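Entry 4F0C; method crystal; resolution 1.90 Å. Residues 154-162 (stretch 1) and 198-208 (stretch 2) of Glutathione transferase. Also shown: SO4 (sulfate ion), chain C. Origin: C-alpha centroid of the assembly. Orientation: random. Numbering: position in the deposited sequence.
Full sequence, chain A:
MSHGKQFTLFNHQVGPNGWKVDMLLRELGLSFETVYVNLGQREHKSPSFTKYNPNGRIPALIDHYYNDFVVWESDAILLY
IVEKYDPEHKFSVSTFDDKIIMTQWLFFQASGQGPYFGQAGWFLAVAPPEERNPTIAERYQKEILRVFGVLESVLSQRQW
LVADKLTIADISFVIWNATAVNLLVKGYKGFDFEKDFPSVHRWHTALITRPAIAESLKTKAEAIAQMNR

Stretch 1 154-162: VLSQRQWLV
Stretch 2 (198-208) PSVHRWHTALI

Stretch 2, residues 198 to 208, is helical throughout, held by i to i+4 backbone hydrogen bonds that run from Arg202 N to Pro198 O (2.9 Å) through Ile208 N to His204 O (3.0 Å). Stretch 1 enters in a helix that began earlier in the chain, with Val154 and Leu155 helical, and a turn follows in which Gln157 N bonds to Val154 O at 3.0 Å. From Gln157 the chain opens: Arg158 is extended (-145/148), Gln159 returns to helical angles (-73/-40), Trp160 is extended again (-136/162), Leu161 is helical (-65/-38) and Val162 extended (-133/138). The register is set by two pairs, Ser156 CA to Ser199 CA at 5.2 Å and Gln159 CA to Trp203 CA at 7.2 Å, so both chains advance in the same sense, with stretch 1 slowly diverging. Together they bury 475 Å².

At the nearer of the two register pairs, both residues are serines. Ser199, chi1 m, points toward stretch 1 and places its CB 3.6 Å from Leu155 C, while its OG lies 3.2 Å from Ser156 CA. Ser156, chi1 p, points sideways; both serine hydroxyls are satisfied by residues flanking the stretches.

Leu155 is the knob of the contact. With chi1 m and chi2 t it sits in a hole formed by Ser199, Val200, Arg202 and Trp203. Its CD1 lies over the face of the Trp203 indole, 3.7 Å from the six-membered ring centroid and 28° off the normal, touching Trp203 CD2 at 3.3 Å, and it reaches Val200 CG2 at 4.4 Å. A branched aliphatic chain suits this pocket, filling it without leaving a polar group unpaired.

Arg202 ties down the backbone of stretch 1 from Leu155 to Gln159. Its side chain (t, t, p, chi4 -126°) brings both terminal nitrogens to Leu155 O, NH1 donating at 2.8 Å and NH2 at 3.0 Å. NH2 also makes weak hydrogen bonds to Arg158 O (3.1 Å) and Gln159 O (3.5 Å). A water completes the arrangement, accepting from Arg202 NE at 2.8 Å and donating to Gln159 O at 2.8 Å. A guanidinium suits the site because it offers several donors: Leu155 O and Gln159 O lie near its plane, and Arg158 O is reached obliquely.

Trp203 (chi1 t, chi2 80°) is buried, its NE1 bonded elsewhere in the structure; its broad indole offers a face to Leu155 CD1 and an edge to Trp160 CE3. Trp160 (chi1 m, chi2 113°) starts away from the helix, yet its ring end swings back: CE3 meets Trp203 CD1 at 3.8 Å, and the indoles pair rim to rim with planes at 57°. Farther along the helix, Trp160 CZ3 touches Leu207 CD2 at 3.9 Å and its CH2 approaches Ala206 CB at 4.4 Å. Leu161, m and t, brings CD1 to Trp203 CZ2 at 3.9 Å.

Arg158 points away from stretch 2 and braces its own loop: its NH1 bonds Leu161 O at 2.9 Å and sulfate O3 at 2.8 Å, and its NH2 bonds sulfate O4 at 2.7 Å.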

# COMPACT_ATOMS: atom_id res chain seq x y z
N VAL A 154 14.99 11.19 -6.50
CA VAL A 154 14.49 12.35 -5.75
C VAL A 154 15.42 12.80 -4.62
O VAL A 154 15.58 14.01 -4.42
CB VAL A 154 13.01 12.17 -5.20
CG1 VAL A 154 12.09 11.66 -6.29
CG2 VAL A 154 12.96 11.25 -4.00
N LEU A 155 16.05 11.86 -3.91
CA LEU A 155 16.91 12.22 -2.76
C LEU A 155 18.21 12.89 -3.18
O LEU A 155 18.94 13.44 -2.35
CB LEU A 155 17.17 10.99 -1.89
CG LEU A 155 15.88 10.50 -1.20
CD1 LEU A 155 16.09 9.12 -0.62
CD2 LEU A 155 15.47 11.49 -0.11
N SER A 156 18.55 12.83 -4.47
CA SER A 156 19.75 13.57 -4.89
C SER A 156 19.44 15.06 -4.94
O SER A 156 20.33 15.87 -5.10
CB SER A 156 20.22 13.10 -6.28
OG SER A 156 19.16 13.25 -7.22
N GLN A 157 18.16 15.44 -4.81
CA GLN A 157 17.78 16.83 -4.94
C GLN A 157 16.89 17.29 -3.79
O GLN A 157 16.40 18.40 -3.81
CB GLN A 157 17.03 17.04 -6.26
CG GLN A 157 17.91 16.76 -7.46
CD GLN A 157 17.35 17.31 -8.73
OE1 GLN A 157 16.14 17.23 -8.97
NE2 GLN A 157 18.21 17.87 -9.56
N ARG A 158 16.64 16.42 -2.81
CA ARG A 158 15.93 16.86 -1.61
C ARG A 158 16.49 16.10 -0.43
O ARG A 158 16.92 14.96 -0.59
CB ARG A 158 14.40 16.62 -1.71
CG ARG A 158 13.99 15.15 -1.79
CD ARG A 158 12.45 15.00 -1.98
NE ARG A 158 12.03 15.36 -3.36
CZ ARG A 158 10.81 15.10 -3.85
NH1 ARG A 158 9.91 14.50 -3.08
NH2 ARG A 158 10.50 15.42 -5.12
N GLN A 159 16.51 16.74 0.74
CA GLN A 159 17.09 16.12 1.93
C GLN A 159 16.19 15.00 2.47
O GLN A 159 16.67 13.96 2.92
CB GLN A 159 17.32 17.17 3.02
CG GLN A 159 18.02 16.57 4.23
CD GLN A 159 18.45 17.60 5.23
OE1 GLN A 159 18.10 18.79 5.13
NE2 GLN A 159 19.23 17.15 6.21
N TRP A 160 14.88 15.26 2.44
CA TRP A 160 13.85 14.38 3.01
C TRP A 160 12.71 14.32 1.99
O TRP A 160 12.59 15.21 1.15
CB TRP A 160 13.29 14.99 4.32
CG TRP A 160 14.31 15.24 5.38
CD1 TRP A 160 14.74 16.44 5.86
CD2 TRP A 160 15.02 14.23 6.13
NE1 TRP A 160 15.69 16.25 6.86
CE2 TRP A 160 15.87 14.91 7.04
CE3 TRP A 160 15.01 12.84 6.11
CZ2 TRP A 160 16.72 14.23 7.91
CZ3 TRP A 160 15.87 12.16 6.99
CH2 TRP A 160 16.69 12.86 7.88
N LEU A 161 11.83 13.33 2.09
CA LEU A 161 10.82 13.17 1.03
C LEU A 161 9.82 14.32 0.92
O LEU A 161 9.45 14.69 -0.18
CB LEU A 161 10.05 11.85 1.21
CG LEU A 161 10.95 10.65 0.94
CD1 LEU A 161 10.24 9.34 1.36
CD2 LEU A 161 11.36 10.58 -0.53
N VAL A 162 9.39 14.88 2.04
CA VAL A 162 8.34 15.91 1.99
C VAL A 162 8.69 17.09 2.83
O VAL A 162 9.20 16.94 3.94
CB VAL A 162 6.98 15.36 2.52
CG1 VAL A 162 5.87 16.40 2.29
CG2 VAL A 162 6.65 14.01 1.79
N PRO A 198 24.04 6.55 -3.88
CA PRO A 198 24.67 7.36 -2.82
C PRO A 198 23.71 8.28 -2.07
O PRO A 198 23.89 8.48 -0.88
CB PRO A 198 25.77 8.14 -3.56
CG PRO A 198 25.43 8.03 -5.01
CD PRO A 198 24.67 6.75 -5.19
N SER A 199 22.72 8.85 -2.76
CA SER A 199 21.72 9.68 -2.08
C SER A 199 20.83 8.85 -1.15
O SER A 199 20.50 9.28 -0.03
CB SER A 199 20.85 10.41 -3.12
OG SER A 199 21.70 11.13 -4.02
N VAL A 200 20.40 7.68 -1.63
CA VAL A 200 19.62 6.79 -0.76
C VAL A 200 20.47 6.38 0.44
O VAL A 200 19.97 6.30 1.57
CB VAL A 200 19.10 5.54 -1.51
CG1 VAL A 200 18.20 4.69 -0.58
CG2 VAL A 200 18.31 5.97 -2.78
N HIS A 201 21.76 6.13 0.20
CA HIS A 201 22.65 5.77 1.31
C HIS A 201 22.77 6.91 2.33
O HIS A 201 22.77 6.66 3.54
CB HIS A 201 24.04 5.38 0.79
CG HIS A 201 25.06 5.16 1.87
ND1 HIS A 201 25.98 6.12 2.24
CD2 HIS A 201 25.32 4.07 2.65
CE1 HIS A 201 26.75 5.64 3.20
NE2 HIS A 201 26.38 4.40 3.46
N ARG A 202 22.91 8.14 1.84
CA ARG A 202 23.02 9.32 2.72
C ARG A 202 21.80 9.42 3.63
O ARG A 202 21.91 9.59 4.85
CB ARG A 202 23.09 10.59 1.87
CG ARG A 202 23.17 11.89 2.66
CD ARG A 202 22.65 13.08 1.82
NE ARG A 202 21.19 13.11 1.74
CZ ARG A 202 20.51 13.16 0.59
NH1 ARG A 202 21.15 13.18 -0.59
NH2 ARG A 202 19.18 13.21 0.62
N TRP A 203 20.62 9.32 3.02
CA TRP A 203 19.35 9.47 3.72
C TRP A 203 19.12 8.32 4.68
O TRP A 203 18.75 8.53 5.85
CB TRP A 203 18.27 9.53 2.65
CG TRP A 203 16.79 9.39 2.97
CD1 TRP A 203 15.96 10.34 3.48
CD2 TRP A 203 15.96 8.28 2.62
NE1 TRP A 203 14.65 9.88 3.49
CE2 TRP A 203 14.63 8.62 2.94
CE3 TRP A 203 16.22 7.02 2.04
CZ2 TRP A 203 13.56 7.74 2.74
CZ3 TRP A 203 15.15 6.15 1.83
CH2 TRP A 203 13.84 6.52 2.18
N HIS A 204 19.32 7.10 4.20
CA HIS A 204 19.16 5.92 5.07
C HIS A 204 20.12 6.00 6.25
O HIS A 204 19.75 5.72 7.38
CB HIS A 204 19.42 4.63 4.28
CG HIS A 204 19.18 3.39 5.07
ND1 HIS A 204 17.91 2.93 5.37
CD2 HIS A 204 20.04 2.50 5.62
CE1 HIS A 204 18.01 1.82 6.08
NE2 HIS A 204 19.29 1.53 6.24
N THR A 205 21.36 6.41 6.00
CA THR A 205 22.33 6.46 7.09
C THR A 205 21.94 7.51 8.11
O THR A 205 22.10 7.31 9.32
CB THR A 205 23.77 6.73 6.56
OG1 THR A 205 24.13 5.65 5.69
CG2 THR A 205 24.81 6.85 7.71
N ALA A 206 21.43 8.64 7.64
CA ALA A 206 21.01 9.69 8.55
C ALA A 206 19.86 9.15 9.43
O ALA A 206 19.84 9.40 10.64
CB ALA A 206 20.60 10.95 7.79
N LEU A 207 18.97 8.36 8.85
CA LEU A 207 17.83 7.81 9.59
C LEU A 207 18.26 6.80 10.65
O LEU A 207 17.87 6.92 11.80
CB LEU A 207 16.80 7.18 8.61
CG LEU A 207 16.01 8.20 7.78
CD1 LEU A 207 15.46 7.61 6.49
CD2 LEU A 207 14.87 8.78 8.65
N ILE A 208 19.08 5.83 10.28
CA ILE A 208 19.41 4.76 11.22
C ILE A 208 20.39 5.20 12.30
O ILE A 208 20.57 4.50 13.29
CB ILE A 208 19.94 3.49 10.52
CG1 ILE A 208 21.30 3.75 9.86
CG2 ILE A 208 18.92 2.95 9.50
CD1 ILE A 208 21.91 2.49 9.22
S SO4 C . 6.80 14.58 -5.16
O1 SO4 C . 6.06 13.42 -5.66
O2 SO4 C . 5.98 15.77 -5.19
O3 SO4 C . 7.15 14.51 -3.72
O4 SO4 C . 8.00 14.68 -5.95
O HOH W 1 19.16 13.02 3.67